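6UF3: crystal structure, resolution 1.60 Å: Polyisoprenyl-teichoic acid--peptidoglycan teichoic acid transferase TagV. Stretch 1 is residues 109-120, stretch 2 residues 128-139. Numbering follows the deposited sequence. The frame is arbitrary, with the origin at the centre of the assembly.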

# COMPACT_ATOMS: atom_id res chain seq x y z
N ILE A 109 8.27 -14.63 -0.47
CA ILE A 109 6.82 -14.47 -0.43
C ILE A 109 6.17 -15.32 -1.52
O ILE A 109 6.73 -15.50 -2.61
CB ILE A 109 6.46 -12.97 -0.56
CG1 ILE A 109 5.20 -12.66 0.23
CG2 ILE A 109 6.39 -12.51 -2.02
CD1 ILE A 109 5.32 -12.95 1.70
N ASP A 110 4.99 -15.85 -1.23
CA ASP A 110 4.29 -16.70 -2.18
C ASP A 110 3.21 -15.90 -2.90
O ASP A 110 2.38 -15.25 -2.26
CB ASP A 110 3.68 -17.90 -1.46
CG ASP A 110 4.75 -18.77 -0.83
OD1 ASP A 110 5.36 -19.57 -1.55
OD2 ASP A 110 5.02 -18.60 0.38
N VAL A 111 3.24 -15.93 -4.24
CA VAL A 111 2.24 -15.23 -5.04
C VAL A 111 1.78 -16.13 -6.18
O VAL A 111 2.50 -17.01 -6.65
CB VAL A 111 2.74 -13.88 -5.62
CG1 VAL A 111 3.05 -12.87 -4.50
CG2 VAL A 111 3.94 -14.09 -6.52
N ASP A 112 0.56 -15.87 -6.65
CA ASP A 112 -0.02 -16.56 -7.80
C ASP A 112 0.21 -15.69 -9.03
O ASP A 112 -0.52 -14.73 -9.27
CB ASP A 112 -1.50 -16.84 -7.57
CG ASP A 112 -2.05 -17.88 -8.52
OD1 ASP A 112 -1.28 -18.38 -9.37
OD2 ASP A 112 -3.26 -18.19 -8.43
N VAL A 113 1.24 -16.03 -9.81
CA VAL A 113 1.62 -15.27 -11.01
C VAL A 113 0.53 -15.41 -12.07
O VAL A 113 0.11 -16.54 -12.38
CB VAL A 113 2.97 -15.78 -11.54
CG1 VAL A 113 3.34 -15.08 -12.83
CG2 VAL A 113 4.05 -15.56 -10.48
N PRO A 114 0.06 -14.31 -12.67
CA PRO A 114 -1.07 -14.41 -13.61
C PRO A 114 -0.67 -14.91 -14.99
O PRO A 114 -1.48 -15.57 -15.66
CB PRO A 114 -1.59 -12.96 -13.67
CG PRO A 114 -0.39 -12.14 -13.41
CD PRO A 114 0.44 -12.91 -12.41
N PHE A 115 0.54 -14.60 -15.44
CA PHE A 115 0.99 -15.02 -16.76
C PHE A 115 2.51 -14.98 -16.80
O PHE A 115 3.15 -14.33 -15.97
CB PHE A 115 0.40 -14.12 -17.86
CG PHE A 115 0.63 -12.66 -17.63
CD1 PHE A 115 1.81 -12.05 -18.05
CD2 PHE A 115 -0.31 -11.89 -16.97
CE1 PHE A 115 2.03 -10.71 -17.82
CE2 PHE A 115 -0.10 -10.55 -16.74
CZ PHE A 115 1.08 -9.96 -17.17
N ASP A 116 3.08 -15.66 -17.79
CA ASP A 116 4.53 -15.71 -17.93
C ASP A 116 5.06 -14.36 -18.40
O ASP A 116 4.51 -13.75 -19.32
CB ASP A 116 4.92 -16.81 -18.93
CG ASP A 116 4.71 -18.20 -18.37
OD1 ASP A 116 3.60 -18.48 -17.86
OD2 ASP A 116 5.65 -19.01 -18.44
N PHE A 117 6.14 -13.91 -17.76
CA PHE A 117 6.79 -12.67 -18.19
C PHE A 117 8.16 -12.57 -17.53
O PHE A 117 8.38 -13.11 -16.45
CB PHE A 117 5.95 -11.43 -17.84
CG PHE A 117 5.93 -11.08 -16.38
CD1 PHE A 117 5.01 -11.66 -15.52
CD2 PHE A 117 6.83 -10.16 -15.86
CE1 PHE A 117 4.99 -11.34 -14.18
CE2 PHE A 117 6.81 -9.84 -14.52
CZ PHE A 117 5.89 -10.43 -13.67
N ASP A 118 9.08 -11.87 -18.19
CA ASP A 118 10.41 -11.67 -17.64
C ASP A 118 10.71 -10.19 -17.51
O ASP A 118 10.36 -9.39 -18.39
CB ASP A 118 11.48 -12.35 -18.49
CG ASP A 118 11.42 -11.95 -19.95
OD1 ASP A 118 10.38 -12.21 -20.60
OD2 ASP A 118 12.41 -11.38 -20.45
N GLU A 119 11.35 -9.83 -16.41
CA GLU A 119 11.70 -8.45 -16.11
C GLU A 119 13.19 -8.35 -15.80
O GLU A 119 13.85 -9.35 -15.49
CB GLU A 119 10.88 -7.90 -14.93
CG GLU A 119 9.57 -7.27 -15.34
CD GLU A 119 9.76 -6.03 -16.20
OE1 GLU A 119 10.03 -4.95 -15.64
OE2 GLU A 119 9.64 -6.14 -17.44
N LYS A 120 13.71 -7.13 -15.89
CA LYS A 120 15.11 -6.89 -15.59
C LYS A 120 15.33 -6.80 -14.08
O LYS A 120 14.44 -6.37 -13.33
CB LYS A 120 15.59 -5.60 -16.26
N ARG A 128 18.28 -11.38 -16.15
CA ARG A 128 16.85 -11.52 -16.43
C ARG A 128 16.16 -12.36 -15.36
O ARG A 128 16.73 -13.32 -14.85
CB ARG A 128 16.63 -12.14 -17.81
N ILE A 129 14.93 -11.98 -15.02
CA ILE A 129 14.13 -12.67 -14.01
C ILE A 129 12.86 -13.17 -14.69
O ILE A 129 12.05 -12.37 -15.17
CB ILE A 129 13.78 -11.75 -12.83
CG1 ILE A 129 15.06 -11.28 -12.12
CG2 ILE A 129 12.87 -12.47 -11.85
CD1 ILE A 129 14.80 -10.32 -10.98
N TYR A 130 12.69 -14.49 -14.71
CA TYR A 130 11.57 -15.13 -15.40
C TYR A 130 10.49 -15.53 -14.40
O TYR A 130 10.79 -16.11 -13.35
CB TYR A 130 12.05 -16.35 -16.19
CG TYR A 130 13.15 -16.04 -17.17
CD1 TYR A 130 14.47 -16.42 -16.92
CD2 TYR A 130 12.89 -15.36 -18.35
CE1 TYR A 130 15.48 -16.13 -17.82
CE2 TYR A 130 13.89 -15.06 -19.25
CZ TYR A 130 15.19 -15.45 -18.98
OH TYR A 130 16.19 -15.17 -19.88
N PHE A 131 9.24 -15.22 -14.73
CA PHE A 131 8.08 -15.57 -13.93
C PHE A 131 7.17 -16.47 -14.77
O PHE A 131 6.83 -16.11 -15.90
CB PHE A 131 7.29 -14.33 -13.48
CG PHE A 131 8.10 -13.34 -12.68
CD1 PHE A 131 8.14 -13.42 -11.30
CD2 PHE A 131 8.79 -12.31 -13.31
CE1 PHE A 131 8.87 -12.51 -10.55
CE2 PHE A 131 9.52 -11.39 -12.57
CZ PHE A 131 9.56 -11.49 -11.19
N LYS A 132 6.79 -17.61 -14.20
CA LYS A 132 5.90 -18.56 -14.86
C LYS A 132 4.54 -18.52 -14.19
O LYS A 132 4.44 -18.46 -12.96
CB LYS A 132 6.48 -19.98 -14.80
N LYS A 133 3.49 -18.55 -15.00
CA LYS A 133 2.12 -18.49 -14.49
C LYS A 133 1.89 -19.59 -13.46
O LYS A 133 2.28 -20.74 -13.66
CB LYS A 133 1.13 -18.64 -15.65
CG LYS A 133 -0.32 -18.75 -15.23
CD LYS A 133 -1.24 -18.69 -16.45
CE LYS A 133 -2.57 -19.36 -16.17
NZ LYS A 133 -3.32 -18.68 -15.09
N GLY A 134 1.26 -19.23 -12.35
CA GLY A 134 1.04 -20.16 -11.27
C GLY A 134 1.81 -19.75 -10.02
O GLY A 134 2.33 -18.64 -9.92
N GLU A 135 1.85 -20.67 -9.07
CA GLU A 135 2.45 -20.35 -7.78
C GLU A 135 3.95 -20.14 -7.93
O GLU A 135 4.64 -20.88 -8.63
CB GLU A 135 2.16 -21.47 -6.77
CG GLU A 135 3.25 -21.72 -5.75
CD GLU A 135 3.35 -20.63 -4.70
OE1 GLU A 135 2.40 -19.82 -4.58
OE2 GLU A 135 4.39 -20.58 -4.00
N MET A 136 4.46 -19.09 -7.27
CA MET A 136 5.90 -18.86 -7.19
C MET A 136 6.25 -18.35 -5.80
O MET A 136 5.47 -17.63 -5.17
CB MET A 136 6.39 -17.84 -8.24
CG MET A 136 6.51 -18.37 -9.66
SD MET A 136 7.40 -17.17 -10.69
CE MET A 136 9.10 -17.45 -10.20
N HIS A 137 7.46 -18.70 -5.36
CA HIS A 137 8.04 -18.18 -4.13
C HIS A 137 9.18 -17.23 -4.52
O HIS A 137 10.22 -17.68 -5.01
CB HIS A 137 8.55 -19.31 -3.23
CG HIS A 137 8.85 -18.86 -1.84
ND1 HIS A 137 7.93 -18.94 -0.82
CD2 HIS A 137 9.96 -18.31 -1.30
CE1 HIS A 137 8.46 -18.46 0.29
NE2 HIS A 137 9.70 -18.07 0.03
N LEU A 138 8.98 -15.94 -4.29
CA LEU A 138 9.91 -14.91 -4.74
C LEU A 138 10.78 -14.41 -3.60
O LEU A 138 10.30 -14.22 -2.48
CB LEU A 138 9.14 -13.73 -5.35
CG LEU A 138 8.06 -14.09 -6.36
CD1 LEU A 138 7.34 -12.82 -6.78
CD2 LEU A 138 8.64 -14.80 -7.56
N ASN A 139 12.05 -14.16 -3.90
CA ASN A 139 12.93 -13.45 -2.98
C ASN A 139 12.72 -11.95 -3.18
O ASN A 139 11.88 -11.51 -3.96
CB ASN A 139 14.38 -13.90 -3.17
CG ASN A 139 14.92 -13.61 -4.56
OD1 ASN A 139 14.51 -12.66 -5.22
ND2 ASN A 139 15.87 -14.42 -5.00

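The two stretches pair as antiparallel strands in two separate ladders, joined by loops across which the register shifts by one residue; together they bury 1031 Å² of surface. The first ladder opens at Ile-109, whose backbone N donates to Leu-138 O (2.9 Å) and whose O accepts from Leu-138 N (2.8 Å). The two side chains lie on the same face of the sheet, though they approach only loosely, with Ile-109 CG2 4.5 Å from Leu-138 CB.

Asp-110 points to the other face, in a non-hydrogen-bonded pair with His-137. Here the side chains make the bond that the backbones do not: His-137 ND1 donates to Asp-110 OD1 at 2.7 Å, near the plane of the imidazole ring. The same carboxylate oxygen, Asp-110 OD1, also lies 2.8 Å from Glu-135 OE2. Both atoms are acceptors, so this is a close approach of like charges, not a hydrogen bond.

Val-111 returns to the Ile-109 face and pairs with Met-136 through Val-111 N to Met-136 O (3.0 Å) and Met-136 N to Val-111 O (2.9 Å). Its CG2 packs against Leu-138 CD1 at 3.6 Å, a diagonal contact two pairs back along the ladder, to the partner of Ile-109 on the same face. Asp-112, opposite Glu-135, has its CB on the Asp-110 face, but the end of its side chain comes nearer to the partner strand, with OD1 3.4 Å from Gly-134 C.

Val-113 closes the first ladder with Gly-134: Val-113 N donates to Gly-134 O (2.8 Å) and Gly-134 N to Val-113 O (2.9 Å). The positive phi of Gly-134 (114°, with psi -168°) would jam a CB against the preceding carbonyl, so the backbone itself calls for glycine. Across from Val-113 there is no side chain; its CG2 lies 3.7 Å from Met-136 SD and its CG1 4.1 Å from Phe-131 CB.

In the connecting loop, Pro-114 O approaches Lys-133 CD at 3.2 Å, while the CA-to-CB bond of Phe-115 points away. Asp-116 links the loops: its OD1 accepts from Lys-133 N at 2.9 Å, nearly linearly.

The second ladder begins at Phe-117, paired with Phe-131 through Phe-117 N to Phe-131 O (3.0 Å) and Phe-131 N to Phe-117 O (2.9 Å). Their rings form an offset stack, centroids 4.6 Å apart and planes at 20°, in which Phe-117 CE2 comes within 3.4 Å of Phe-131 CD2. On the opposite face, Asp-118 CB meets the Tyr-130 ring obliquely, 3.3 Å from Tyr-130 CD2. Glu-119 ends the ladder with two 2.9 Å bonds, Glu-119 N to Ile-129 O and Ile-129 N to Glu-119 O.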